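Local coordinates for putative uncharacterized protein (Ustilago maydis, PDB 4GNX) that serves as the small, OB-fold subunit of replication protein A, the heterotrimer that binds single-stranded DNA, and probably helps hold its subunits together, at the interface of chains A and B. Coordinates in Å, arbitrary orientation; residue numbers count along the deposited sequence, not the author numbering. Chains: chain A, Putative uncharacterized protein; chain B, Putative uncharacterized protein.

Contact 1: the interface of chains A and B. Residues chain A 7, 99, 103, 110; chain B 121, 124-125.
A:Val99 of helix 93-104 meets B:Met121, B:Arg124 and B:Leu125 of helix 117-135 in a helix-to-helix interface that joins two OB-fold subunits of replication protein A. In this family the C-terminal helices of the subunits pack as a bundle that holds the heterotrimer together.

The two methyls of A:Val99 are shared out. A:Val99 CG2 is 3.8 Å from B:Leu125 CD1. CG1 is anti to the backbone N (chi1 172°), which turns it to the other partners. A:Val99 CG1 lies 3.9 Å from B:Met121 SD and also touches CD of B:Arg124, whose chain runs across the valine at about a right angle. Beyond the sulfur, the bent methionine chain meets A:Leu7 tip to tip, B:Met121 CE to A:Leu7 CD2, 3.9 Å.

B:Arg124 has the largest surface hidden by the partner among the residues of this patch, 86 Å². Its chain is extended from CG to NE and carries the guanidinium to A:Phe110 and A:Ser103. One guanidinium face rests on the CD2-CE2 side of the A:Phe110 ring, with the two planes 27° apart. B:Arg124 CZ is 3.5 Å from A:Phe110 CD2. On the side away from the ring, A:Leu7 CB lies off the NH1 corner, 3.9 Å from B:Arg124 NH1.

B:Arg124 NH1 donates a hydrogen bond to the hydroxyl A:Ser103 OG at 3.2 Å. The acceptor lies close to the guanidinium plane. The same hydroxyl donates to the carbonyl O of A:Val99, one turn back in its helix, from above the carbonyl plane. That second bond probably orients the oxygen to accept from the arginine.

Contact 2: the interface of chains A and B. Residues chain A 82, 90-92; chain B 117-118.
A:Phe82 and B:Tyr117 form the apolar centre of this subunit interface. Two OB-fold chains of replication protein A meet here, loop segments of chain A against the start of helix 117-135 of chain B.

The rings lie face against face but are not parallel. Their planes are tilted by roughly 30°, and each ring is shifted toward the rim of the other. The CZ end of the phenylalanine sits over the CD1-CE1 side of the tyrosine, with A:Phe82 CZ 3.4 Å from B:Tyr117 CE1. The near end of the phenylalanine ring covers the base of the tyrosine side chain, where A:Phe82 CD2 is 3.7 Å from B:Tyr117 CB. The ring of B:Tyr117 leaves the helix with CG anti to the backbone N (chi1 -171°), and this brings one ring face against A:Phe82. A:Val91 closes the apolar patch beside the rings. The methyl A:Val91 CG2 touches B:Tyr117 CB at 3.9 Å.

Farther out, the side-chain amide of B:Asn118 reads the backbone on both sides of A:Val91. B:Asn118 ND2 donates to the carbonyl A:Asp90 O at 3.0 Å. This acceptor lies near the amide plane, though the donor is tilted 24° from the carbonyl plane of A:Asp90. The other end of the amide accepts from the next part of the loop. Using both ends should fix the rotation of the amide and hold the loop in register with the helix start. The aspartate carboxylates take no part in these two bonds. The backbone N of A:Asp92 reaches a lone pair of B:Asn118 OD1, in its carbonyl plane, at 3.1 Å.

Contact 1: the interface of chains A and B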
ATOM      1  N   LEU A   7      19.869 -12.232  -2.290  1.00 30.38           N
ATOM      2  CA  LEU A   7      18.863 -12.915  -1.463  1.00 29.93           C
ATOM      3  C   LEU A   7      18.273 -13.965  -2.332  1.00 32.80           C
ATOM      4  O   LEU A   7      17.630 -13.643  -3.331  1.00 36.05           O
ATOM      5  CB  LEU A   7      17.745 -11.955  -1.067  1.00 27.88           C
ATOM      6  CG  LEU A   7      16.843 -12.349   0.090  1.00 26.88           C
ATOM      7  CD1 LEU A   7      17.628 -12.494   1.393  1.00 26.38           C
ATOM      8  CD2 LEU A   7      15.728 -11.328   0.226  1.00 25.87           C
ATOM      9  N   VAL A  99       9.811 -10.954  -2.476  1.00 30.77           N
ATOM     10  CA  VAL A  99      10.915 -10.049  -2.382  1.00 29.00           C
ATOM     11  C   VAL A  99      12.104 -10.641  -3.118  1.00 28.69           C
ATOM     12  O   VAL A  99      12.827  -9.926  -3.804  1.00 28.15           O
ATOM     13  CB  VAL A  99      11.221  -9.784  -0.922  1.00 29.13           C
ATOM     14  CG1 VAL A  99      12.515  -8.983  -0.757  1.00 27.83           C
ATOM     15  CG2 VAL A  99      10.029  -9.059  -0.328  1.00 30.66           C
ATOM     16  N   SER A 103      13.557  -8.552  -6.124  1.00 30.39           N
ATOM     17  CA  SER A 103      14.952  -8.136  -6.001  1.00 30.65           C
ATOM     18  C   SER A 103      15.782  -8.625  -7.181  1.00 31.44           C
ATOM     19  O   SER A 103      16.653  -7.896  -7.658  1.00 35.61           O
ATOM     20  CB  SER A 103      15.583  -8.605  -4.688  1.00 31.09           C
ATOM     21  OG  SER A 103      14.819  -8.212  -3.546  1.00 31.98           O
ATOM     22  N   PHE A 110      19.760  -3.786  -6.178  1.00 32.12           N
ATOM     23  CA  PHE A 110      20.236  -4.863  -5.303  1.00 30.42           C
ATOM     24  C   PHE A 110      21.579  -5.485  -5.703  1.00 32.61           C
ATOM     25  O   PHE A 110      22.092  -6.383  -5.031  1.00 31.76           O
ATOM     26  CB  PHE A 110      19.155  -5.907  -5.158  1.00 28.20           C
ATOM     27  CG  PHE A 110      17.852  -5.354  -4.626  1.00 28.87           C
ATOM     28  CD1 PHE A 110      16.766  -5.148  -5.481  1.00 29.28           C
ATOM     29  CD2 PHE A 110      17.706  -5.018  -3.268  1.00 28.21           C
ATOM     30  CE1 PHE A 110      15.563  -4.635  -4.996  1.00 29.35           C
ATOM     31  CE2 PHE A 110      16.506  -4.496  -2.794  1.00 28.24           C
ATOM     32  CZ  PHE A 110      15.436  -4.310  -3.650  1.00 28.64           C
TER
ATOM     33  N   MET B 121      12.031  -7.142   4.916  1.00 30.54           N
ATOM     34  CA  MET B 121      11.421  -7.433   3.638  1.00 31.48           C
ATOM     35  C   MET B 121      10.626  -6.248   3.143  1.00 32.25           C
ATOM     36  O   MET B 121      10.763  -5.845   2.000  1.00 34.31           O
ATOM     37  CB  MET B 121      10.572  -8.695   3.731  1.00 33.65           C
ATOM     38  CG  MET B 121      11.390  -9.902   4.165  1.00 34.39           C
ATOM     39  SD  MET B 121      12.589 -10.359   2.894  1.00 33.40           S
ATOM     40  CE  MET B 121      14.153  -9.685   3.450  1.00 30.28           C
ATOM     41  N   ARG B 124      12.796  -3.482   1.441  1.00 26.98           N
ATOM     42  CA  ARG B 124      13.289  -3.623   0.083  1.00 27.01           C
ATOM     43  C   ARG B 124      12.218  -3.185  -0.903  1.00 28.90           C
ATOM     44  O   ARG B 124      12.501  -2.497  -1.904  1.00 29.50           O
ATOM     45  CB  ARG B 124      13.679  -5.052  -0.207  1.00 28.13           C
ATOM     46  CG  ARG B 124      14.992  -5.460   0.423  1.00 27.41           C
ATOM     47  CD  ARG B 124      15.550  -6.694  -0.236  1.00 28.26           C
ATOM     48  NE  ARG B 124      16.990  -6.759  -0.004  1.00 29.13           N
ATOM     49  CZ  ARG B 124      17.854  -7.456  -0.740  1.00 29.93           C
ATOM     50  NH1 ARG B 124      17.438  -8.160  -1.784  1.00 30.98           N
ATOM     51  NH2 ARG B 124      19.142  -7.433  -0.423  1.00 30.23           N
ATOM     52  N   LEU B 125      10.977  -3.554  -0.596  1.00 29.70           N
ATOM     53  CA  LEU B 125       9.850  -3.245  -1.465  1.00 30.23           C
ATOM     54  C   LEU B 125       9.575  -1.762  -1.477  1.00 31.36           C
ATOM     55  O   LEU B 125       9.130  -1.203  -2.478  1.00 33.06           O
ATOM     56  CB  LEU B 125       8.610  -4.024  -1.045  1.00 30.70           C
ATOM     57  CG  LEU B 125       8.743  -5.551  -1.136  1.00 31.96           C
ATOM     58  CD1 LEU B 125       7.488  -6.250  -0.645  1.00 34.54           C
ATOM     59  CD2 LEU B 125       9.066  -6.006  -2.554  1.00 32.40           C
TER

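Contact 2: the interface of chains A and B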
ATOM      1  N   PHE A  82      15.263 -14.802  13.967  1.00 52.55           N
ATOM      2  CA  PHE A  82      13.990 -14.005  13.881  1.00 54.75           C
ATOM      3  C   PHE A  82      12.850 -14.383  14.833  1.00 62.09           C
ATOM      4  O   PHE A  82      12.868 -14.018  15.997  1.00 68.78           O
ATOM      5  CB  PHE A  82      13.397 -14.039  12.498  1.00 48.63           C
ATOM      6  CG  PHE A  82      14.399 -14.010  11.425  1.00 44.60           C
ATOM      7  CD1 PHE A  82      14.348 -14.917  10.417  1.00 41.97           C
ATOM      8  CD2 PHE A  82      15.377 -13.052  11.410  1.00 45.42           C
ATOM      9  CE1 PHE A  82      15.255 -14.883   9.393  1.00 39.39           C
ATOM     10  CE2 PHE A  82      16.306 -13.007  10.398  1.00 43.34           C
ATOM     11  CZ  PHE A  82      16.242 -13.933   9.386  1.00 40.09           C
ATOM     12  N   ASP A  90       7.411 -15.270  13.533  1.00 55.44           N
ATOM     13  CA  ASP A  90       6.307 -15.009  12.610  1.00 55.73           C
ATOM     14  C   ASP A  90       6.786 -14.342  11.334  1.00 50.40           C
ATOM     15  O   ASP A  90       6.165 -13.377  10.881  1.00 50.84           O
ATOM     16  CB  ASP A  90       5.212 -14.140  13.256  1.00 61.25           C
ATOM     17  CG  ASP A  90       4.395 -14.888  14.331  1.00 69.18           C
ATOM     18  OD1 ASP A  90       4.345 -14.408  15.493  1.00 73.83           O
ATOM     19  OD2 ASP A  90       3.798 -15.955  14.033  1.00 71.34           O
ATOM     20  N   VAL A  91       7.884 -14.851  10.770  1.00 45.95           N
ATOM     21  CA  VAL A  91       8.353 -14.505   9.413  1.00 41.90           C
ATOM     22  C   VAL A  91       7.326 -14.945   8.374  1.00 42.37           C
ATOM     23  O   VAL A  91       6.809 -16.047   8.476  1.00 45.06           O
ATOM     24  CB  VAL A  91       9.676 -15.241   9.096  1.00 38.98           C
ATOM     25  CG1 VAL A  91       9.954 -15.253   7.611  1.00 36.10           C
ATOM     26  CG2 VAL A  91      10.855 -14.625   9.831  1.00 38.44           C
ATOM     27  N   ASP A  92       7.012 -14.100   7.396  1.00 41.40           N
ATOM     28  CA  ASP A  92       6.052 -14.441   6.345  1.00 42.93           C
ATOM     29  C   ASP A  92       6.768 -14.883   5.089  1.00 39.65           C
ATOM     30  O   ASP A  92       7.198 -14.051   4.288  1.00 37.97           O
ATOM     31  CB  ASP A  92       5.161 -13.247   5.996  1.00 46.51           C
ATOM     32  CG  ASP A  92       4.144 -13.571   4.882  1.00 50.32           C
ATOM     33  OD1 ASP A  92       4.359 -14.585   4.165  1.00 51.23           O
ATOM     34  OD2 ASP A  92       3.134 -12.821   4.727  1.00 52.69           O
TER
ATOM     35  N   TYR B 117      11.533  -9.513  11.305  1.00 41.09           N
ATOM     36  CA  TYR B 117      12.205  -9.694  10.025  1.00 36.77           C
ATOM     37  C   TYR B 117      11.383  -9.192   8.847  1.00 34.81           C
ATOM     38  O   TYR B 117      11.945  -8.724   7.862  1.00 33.00           O
ATOM     39  CB  TYR B 117      12.566 -11.162   9.806  1.00 37.72           C
ATOM     40  CG  TYR B 117      13.438 -11.344   8.621  1.00 35.59           C
ATOM     41  CD1 TYR B 117      14.781 -10.991   8.678  1.00 34.38           C
ATOM     42  CD2 TYR B 117      12.923 -11.817   7.427  1.00 35.26           C
ATOM     43  CE1 TYR B 117      15.603 -11.123   7.579  1.00 33.58           C
ATOM     44  CE2 TYR B 117      13.727 -11.958   6.319  1.00 34.62           C
ATOM     45  CZ  TYR B 117      15.077 -11.612   6.399  1.00 34.13           C
ATOM     46  OH  TYR B 117      15.923 -11.735   5.306  1.00 33.97           O
ATOM     47  N   ASN B 118      10.064  -9.288   8.940  1.00 35.95           N
ATOM     48  CA  ASN B 118       9.206  -8.772   7.897  1.00 35.29           C
ATOM     49  C   ASN B 118       9.485  -7.318   7.571  1.00 33.16           C
ATOM     50  O   ASN B 118       9.263  -6.897   6.439  1.00 32.98           O
ATOM     51  CB  ASN B 118       7.744  -8.917   8.271  1.00 39.04           C
ATOM     52  CG  ASN B 118       7.295 -10.352   8.331  1.00 42.59           C
ATOM     53  OD1 ASN B 118       7.338 -11.063   7.330  1.00 43.42           O
ATOM     54  ND2 ASN B 118       6.832 -10.782   9.497  1.00 45.50           N
TER

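The C-alpha centres of contact 1 and contact 2 lie about 14 Å apart. They share no residue, but helix 117-135 of chain B supplies its side of both. Contact 2 uses the first turn of that helix, and contact 1 uses the following turns. In chain A, residues 90-92 of contact 2 lead directly into helix 93-104, which carries A:Val99 and A:Ser103 of contact 1, while A:Phe82 follows strand 78-81. Contact 1 also draws on strand 7-8 and helix 107-110. The two patches together probably fix both the position and the rotation of the chain B helix against chain A within the heterotrimer.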